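Local coordinates for protein MmeI (Methylophilus methylotrophus, PDB 5HR4) that recognises specific DNA as a Type IIL restriction-modification enzyme and probably methylates adenine on its exocyclic amino group using S-adenosyl-L-methionine, besides acting as a restriction hydrolase, at residues Q494-F502 with L511-K520. Sequence-based numbering, arbitrary orientation.
With SFG (sinefungin), chain H.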
ATOM      1  N   GLN A 494     -10.680  -0.469 -13.761  1.00 34.80           N
ATOM      2  CA  GLN A 494     -10.656   0.048 -12.393  1.00 32.27           C
ATOM      3  C   GLN A 494     -10.827   1.559 -12.309  1.00 31.66           C
ATOM      4  O   GLN A 494     -11.297   2.042 -11.273  1.00 30.83           O
ATOM      5  CB  GLN A 494      -9.403  -0.388 -11.628  1.00 24.36           C
ATOM      6  CG  GLN A 494      -8.119  -0.447 -12.380  1.00 30.30           C
ATOM      7  CD  GLN A 494      -7.164  -1.497 -11.803  1.00 29.61           C
ATOM      8  OE1 GLN A 494      -6.014  -1.618 -12.221  1.00 29.84           O
ATOM      9  NE2 GLN A 494      -7.655  -2.269 -10.860  1.00 31.58           N
ATOM     10  N   LYS A 495     -10.512   2.322 -13.361  1.00 31.38           N
ATOM     11  CA  LYS A 495     -10.950   3.718 -13.368  1.00 32.29           C
ATOM     12  C   LYS A 495     -12.473   3.795 -13.373  1.00 34.51           C
ATOM     13  O   LYS A 495     -13.067   4.631 -12.685  1.00 38.09           O
ATOM     14  CB  LYS A 495     -10.399   4.486 -14.575  1.00 30.02           C
ATOM     15  CG  LYS A 495      -8.878   4.595 -14.711  1.00 36.91           C
ATOM     16  CD  LYS A 495      -8.516   5.155 -16.115  1.00 37.81           C
ATOM     17  CE  LYS A 495      -7.044   4.986 -16.521  1.00 33.91           C
ATOM     18  NZ  LYS A 495      -6.920   4.424 -17.917  1.00 33.89           N
ATOM     19  N   ALA A 496     -13.125   2.929 -14.145  1.00 33.99           N
ATOM     20  CA  ALA A 496     -14.577   2.978 -14.207  1.00 33.09           C
ATOM     21  C   ALA A 496     -15.186   2.565 -12.875  1.00 35.70           C
ATOM     22  O   ALA A 496     -16.131   3.204 -12.395  1.00 38.76           O
ATOM     23  CB  ALA A 496     -15.076   2.098 -15.344  1.00 29.80           C
ATOM     24  N   ASP A 497     -14.644   1.510 -12.257  1.00 38.04           N
ATOM     25  CA  ASP A 497     -14.988   1.192 -10.871  1.00 38.01           C
ATOM     26  C   ASP A 497     -14.802   2.403  -9.970  1.00 36.60           C
ATOM     27  O   ASP A 497     -15.697   2.757  -9.196  1.00 42.11           O
ATOM     28  CB  ASP A 497     -14.125   0.037 -10.353  1.00 38.05           C
ATOM     29  CG  ASP A 497     -14.487  -1.297 -10.976  1.00 41.73           C
ATOM     30  OD1 ASP A 497     -15.239  -1.314 -11.974  0.12 38.69           O
ATOM     31  OD2 ASP A 497     -14.005  -2.336 -10.458  1.00 46.79           O
ATOM     32  N   LEU A 498     -13.631   3.043 -10.043  1.00 31.04           N
ATOM     33  CA  LEU A 498     -13.373   4.185  -9.168  1.00 33.43           C
ATOM     34  C   LEU A 498     -14.426   5.264  -9.364  1.00 35.94           C
ATOM     35  O   LEU A 498     -14.967   5.798  -8.391  1.00 40.17           O
ATOM     36  CB  LEU A 498     -11.971   4.736  -9.426  1.00 30.96           C
ATOM     37  CG  LEU A 498     -11.419   5.947  -8.678  1.00 30.25           C
ATOM     38  CD1 LEU A 498     -11.427   5.748  -7.191  1.00 34.53           C
ATOM     39  CD2 LEU A 498      -9.997   6.176  -9.145  1.00 34.11           C
ATOM     40  N   LEU A 499     -14.783   5.543 -10.618  1.00 39.84           N
ATOM     41  CA  LEU A 499     -15.723   6.621 -10.912  1.00 37.38           C
ATOM     42  C   LEU A 499     -17.157   6.250 -10.538  1.00 37.85           C
ATOM     43  O   LEU A 499     -17.945   7.137 -10.180  1.00 39.56           O
ATOM     44  CB  LEU A 499     -15.604   7.005 -12.392  1.00 37.43           C
ATOM     45  CG  LEU A 499     -14.258   7.653 -12.734  1.00 35.87           C
ATOM     46  CD1 LEU A 499     -14.220   8.204 -14.140  1.00 33.34           C
ATOM     47  CD2 LEU A 499     -13.942   8.748 -11.718  1.00 41.46           C
ATOM     48  N   SER A 500     -17.515   4.957 -10.601  1.00 35.48           N
ATOM     49  CA  SER A 500     -18.828   4.528 -10.113  1.00 40.72           C
ATOM     50  C   SER A 500     -19.003   4.855  -8.629  1.00 40.39           C
ATOM     51  O   SER A 500     -20.081   5.280  -8.198  1.00 45.19           O
ATOM     52  CB  SER A 500     -19.030   3.026 -10.355  1.00 29.60           C
ATOM     53  N   VAL A 501     -17.949   4.683  -7.837  1.00 41.19           N
ATOM     54  CA  VAL A 501     -18.051   4.878  -6.392  1.00 42.12           C
ATOM     55  C   VAL A 501     -18.125   6.364  -6.036  1.00 42.05           C
ATOM     56  O   VAL A 501     -18.839   6.752  -5.107  1.00 41.43           O
ATOM     57  CB  VAL A 501     -16.866   4.181  -5.698  1.00 36.27           C
ATOM     58  CG1 VAL A 501     -16.771   4.602  -4.258  1.00 39.46           C
ATOM     59  CG2 VAL A 501     -17.016   2.678  -5.810  1.00 33.14           C
ATOM     60  N   PHE A 502     -17.399   7.217  -6.765  1.00 38.77           N
ATOM     61  CA  PHE A 502     -17.363   8.649  -6.486  1.00 41.46           C
ATOM     62  C   PHE A 502     -18.307   9.478  -7.356  1.00 47.97           C
ATOM     63  O   PHE A 502     -18.260  10.710  -7.281  1.00 47.67           O
ATOM     64  CB  PHE A 502     -15.934   9.193  -6.652  1.00 41.87           C
ATOM     65  CG  PHE A 502     -15.004   8.798  -5.541  1.00 38.03           C
ATOM     66  CD1 PHE A 502     -14.969   9.518  -4.369  1.00 39.55           C
ATOM     67  CD2 PHE A 502     -14.181   7.693  -5.667  1.00 36.18           C
ATOM     68  CE1 PHE A 502     -14.131   9.145  -3.344  1.00 40.73           C
ATOM     69  CE2 PHE A 502     -13.346   7.316  -4.657  1.00 33.11           C
ATOM     70  CZ  PHE A 502     -13.317   8.041  -3.489  1.00 37.53           C
ATOM     71  N   LEU A 511      -7.682   9.873  -7.891  1.00 30.42           N
ATOM     72  CA  LEU A 511      -7.511   9.158  -6.639  1.00 37.41           C
ATOM     73  C   LEU A 511      -6.807   7.832  -6.871  1.00 30.90           C
ATOM     74  O   LEU A 511      -6.874   7.250  -7.954  1.00 37.88           O
ATOM     75  CB  LEU A 511      -8.863   8.914  -5.959  1.00 38.25           C
ATOM     76  CG  LEU A 511      -9.435  10.176  -5.317  1.00 32.41           C
ATOM     77  CD1 LEU A 511     -10.865   9.979  -4.865  1.00 32.34           C
ATOM     78  CD2 LEU A 511      -8.540  10.551  -4.166  1.00 28.70           C
ATOM     79  N   ASP A 512      -6.119   7.360  -5.841  1.00 33.38           N
ATOM     80  CA  ASP A 512      -5.650   5.986  -5.864  1.00 31.94           C
ATOM     81  C   ASP A 512      -6.863   5.067  -5.872  1.00 35.32           C
ATOM     82  O   ASP A 512      -7.938   5.421  -5.375  1.00 33.35           O
ATOM     83  CB  ASP A 512      -4.751   5.696  -4.649  1.00 25.29           C
ATOM     84  CG  ASP A 512      -3.847   4.463  -4.851  1.00 27.43           C
ATOM     85  OD1 ASP A 512      -4.377   3.324  -4.820  1.00 28.99           O
ATOM     86  OD2 ASP A 512      -2.606   4.627  -5.026  1.00 23.21           O
ATOM     87  N   LEU A 513      -6.702   3.887  -6.477  1.00 31.44           N
ATOM     88  CA  LEU A 513      -7.787   2.917  -6.451  1.00 26.99           C
ATOM     89  C   LEU A 513      -8.233   2.619  -5.022  1.00 32.01           C
ATOM     90  O   LEU A 513      -9.427   2.401  -4.774  1.00 34.08           O
ATOM     91  CB  LEU A 513      -7.371   1.626  -7.159  1.00 27.10           C
ATOM     92  CG  LEU A 513      -8.513   0.609  -7.320  1.00 27.69           C
ATOM     93  CD1 LEU A 513      -9.762   1.277  -7.879  1.00 22.86           C
ATOM     94  CD2 LEU A 513      -8.089  -0.552  -8.175  1.00 20.73           C
ATOM     95  N   VAL A 514      -7.294   2.603  -4.063  1.00 31.07           N
ATOM     96  CA  VAL A 514      -7.657   2.204  -2.701  1.00 28.78           C
ATOM     97  C   VAL A 514      -8.703   3.147  -2.120  1.00 32.28           C
ATOM     98  O   VAL A 514      -9.530   2.735  -1.291  1.00 31.53           O
ATOM     99  CB  VAL A 514      -6.413   2.122  -1.788  1.00 31.33           C
ATOM    100  CG1 VAL A 514      -5.768   3.476  -1.600  1.00 25.31           C
ATOM    101  CG2 VAL A 514      -6.782   1.515  -0.428  1.00 33.10           C
ATOM    102  N   ALA A 515      -8.711   4.411  -2.559  1.00 30.52           N
ATOM    103  CA  ALA A 515      -9.695   5.355  -2.043  1.00 28.47           C
ATOM    104  C   ALA A 515     -11.113   4.841  -2.231  1.00 30.81           C
ATOM    105  O   ALA A 515     -11.955   5.029  -1.357  1.00 31.42           O
ATOM    106  CB  ALA A 515      -9.524   6.714  -2.709  1.00 24.45           C
ATOM    107  N   ALA A 516     -11.370   4.123  -3.330  1.00 37.13           N
ATOM    108  CA  ALA A 516     -12.708   3.605  -3.628  1.00 33.06           C
ATOM    109  C   ALA A 516     -13.350   2.840  -2.464  1.00 31.70           C
ATOM    110  O   ALA A 516     -14.566   2.919  -2.268  1.00 36.24           O
ATOM    111  CB  ALA A 516     -12.642   2.710  -4.857  1.00 31.72           C
ATOM    112  N   TRP A 517     -12.578   2.070  -1.699  1.00 31.11           N
ATOM    113  CA  TRP A 517     -13.220   1.304  -0.626  1.00 36.32           C
ATOM    114  C   TRP A 517     -13.764   2.186   0.496  1.00 33.59           C
ATOM    115  O   TRP A 517     -14.620   1.727   1.255  1.00 32.48           O
ATOM    116  CB  TRP A 517     -12.265   0.266  -0.023  1.00 33.63           C
ATOM    117  CG  TRP A 517     -12.195  -1.001  -0.812  1.00 31.79           C
ATOM    118  CD1 TRP A 517     -12.647  -2.229  -0.438  1.00 30.86           C
ATOM    119  CD2 TRP A 517     -11.649  -1.159  -2.122  1.00 31.80           C
ATOM    120  NE1 TRP A 517     -12.412  -3.145  -1.436  1.00 27.14           N
ATOM    121  CE2 TRP A 517     -11.797  -2.511  -2.479  1.00 28.78           C
ATOM    122  CE3 TRP A 517     -11.039  -0.286  -3.024  1.00 32.64           C
ATOM    123  CZ2 TRP A 517     -11.356  -3.014  -3.699  1.00 34.92           C
ATOM    124  CZ3 TRP A 517     -10.605  -0.783  -4.244  1.00 33.62           C
ATOM    125  CH2 TRP A 517     -10.767  -2.135  -4.572  1.00 36.03           C
ATOM    126  N   TYR A 518     -13.297   3.436   0.617  1.00 31.01           N
ATOM    127  CA  TYR A 518     -13.756   4.281   1.719  1.00 31.65           C
ATOM    128  C   TYR A 518     -15.201   4.739   1.550  1.00 36.45           C
ATOM    129  O   TYR A 518     -15.981   4.612   2.512  1.00 37.42           O
ATOM    130  CB  TYR A 518     -12.804   5.466   1.898  1.00 30.86           C
ATOM    131  CG  TYR A 518     -11.493   5.114   2.557  1.00 32.02           C
ATOM    132  CD1 TYR A 518     -10.499   4.436   1.857  1.00 31.12           C
ATOM    133  CD2 TYR A 518     -11.239   5.482   3.872  1.00 35.76           C
ATOM    134  CE1 TYR A 518      -9.305   4.120   2.443  1.00 31.72           C
ATOM    135  CE2 TYR A 518     -10.038   5.172   4.479  1.00 35.19           C
ATOM    136  CZ  TYR A 518      -9.078   4.488   3.760  1.00 36.93           C
ATOM    137  OH  TYR A 518      -7.884   4.178   4.355  1.00 35.06           O
ATOM    138  N   PRO A 519     -15.625   5.292   0.408  1.00 35.10           N
ATOM    139  CA  PRO A 519     -17.049   5.631   0.267  1.00 35.99           C
ATOM    140  C   PRO A 519     -17.946   4.412   0.304  1.00 36.95           C
ATOM    141  O   PRO A 519     -19.067   4.499   0.821  1.00 36.25           O
ATOM    142  CB  PRO A 519     -17.114   6.325  -1.102  1.00 39.49           C
ATOM    143  CG  PRO A 519     -15.740   6.787  -1.351  1.00 40.08           C
ATOM    144  CD  PRO A 519     -14.857   5.742  -0.761  1.00 35.01           C
ATOM    145  N   LYS A 520     -17.489   3.280  -0.243  1.00 37.43           N
ATOM    146  CA  LYS A 520     -18.235   2.032  -0.123  1.00 32.93           C
ATOM    147  C   LYS A 520     -18.547   1.737   1.334  1.00 33.20           C
ATOM    148  O   LYS A 520     -19.713   1.734   1.740  1.00 37.07           O
ATOM    149  CB  LYS A 520     -17.451   0.881  -0.759  1.00 30.36           C
ATOM    150  CG  LYS A 520     -17.784   0.670  -2.205  1.00 32.31           C
ATOM    151  CD  LYS A 520     -19.236   0.259  -2.359  1.00 30.95           C
ATOM    152  CE  LYS A 520     -19.451  -0.655  -3.547  1.00 29.48           C
ATOM    153  NZ  LYS A 520     -20.899  -1.000  -3.713  1.00 29.83           N
TER
HETATM  154  N   SFG H1002      -5.018  -8.707   2.913  1.00 39.36           N
HETATM  155  CA  SFG H1002      -4.747  -9.793   1.995  1.00 41.66           C
HETATM  156  C   SFG H1002      -3.753 -10.715   2.675  1.00 44.47           C
HETATM  157  O   SFG H1002      -3.342 -10.415   3.818  1.00 45.42           O
HETATM  158  OXT SFG H1002      -3.347 -11.764   2.120  1.00 43.95           O
HETATM  159  CB  SFG H1002      -4.159  -9.252   0.696  1.00 40.94           C
HETATM  160  CG  SFG H1002      -5.117  -8.207   0.146  1.00 38.68           C
HETATM  161  CD  SFG H1002      -4.379  -7.514  -0.976  1.00 36.43           C
HETATM  162  NE  SFG H1002      -3.523  -6.517  -0.362  1.00 35.96           N
HETATM  163  C5' SFG H1002      -5.344  -6.873  -1.986  1.00 40.93           C
HETATM  164  C4' SFG H1002      -6.396  -7.865  -2.591  1.00 40.18           C
HETATM  165  O4' SFG H1002      -7.360  -7.177  -3.133  1.00 39.00           O
HETATM  166  C3' SFG H1002      -5.858  -8.720  -3.751  1.00 45.25           C
HETATM  167  O3' SFG H1002      -5.848 -10.009  -3.335  1.00 50.67           O
HETATM  168  C2' SFG H1002      -6.831  -8.493  -4.946  1.00 42.99           C
HETATM  169  O2' SFG H1002      -7.158  -9.769  -5.644  1.00 45.35           O
HETATM  170  C1' SFG H1002      -7.904  -8.031  -4.388  1.00 38.60           C
HETATM  171  N9  SFG H1002      -8.608  -7.082  -5.192  1.00 33.27           N
HETATM  172  C8  SFG H1002      -8.109  -6.147  -5.995  1.00 37.02           C
HETATM  173  N7  SFG H1002      -9.124  -5.451  -6.511  1.00 34.95           N
HETATM  174  C5  SFG H1002     -10.253  -5.958  -6.016  1.00 38.51           C
HETATM  175  C6  SFG H1002     -11.566  -5.616  -6.233  1.00 37.93           C
HETATM  176  N6  SFG H1002     -12.187  -4.599  -7.045  1.00 32.91           N
HETATM  177  N1  SFG H1002     -12.549  -6.269  -5.626  1.00 36.32           N
HETATM  178  C2  SFG H1002     -12.241  -7.284  -4.782  1.00 32.87           C
HETATM  179  N3  SFG H1002     -10.943  -7.625  -4.571  1.00 34.79           N
HETATM  180  C4  SFG H1002      -9.944  -6.959  -5.191  1.00 35.93           C
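The ring of F502 crosses the side chains of L511 and P519 at about a right angle. L511 CD1 lies over one ring face, 3.7 Å from the centroid and 21° off the normal, a CH-pi contact displaced toward the CZ rim. Obliquely to the ring comes P519 CG, 3.5 Å from F502 CZ, while A515 CB reaches the same CZ at 4.1 Å. An alanine in place of F502 would probably leave L511 CD1 and P519 CG without their shared partner and open a gap between helix 492-502 and the 511-519 side. L498 can be followed outward: CB faces L513 CD1 at 4.4 Å, and CG, anti to the backbone N (chi1 179°), carries the fork across to 511-520. There CD1 rests against A516 CB at 4.0 Å and near D512 O, and CD2 packs on L511 O. One turn on, V501 CG1 packs against P519 CB at 3.6 Å, with CG2 crossing near K520 CG. At the other end Q494 crosses L513, CB and NE2 both meeting CD2; its OE1 is held by N310. D512 OD1 accepts from V514 N, closing an Asx turn at the head of 513-516, and also from V485 N. This apolar seam joins helix 492-502 to 511-516 and the helix that follows, 517-524. W517, its ring edge against the sinefungin adenine, lines the cofactor-analogue pocket, Y518 packs on strand 532-538, and helix 544-556 adds L550 and L553 against F502.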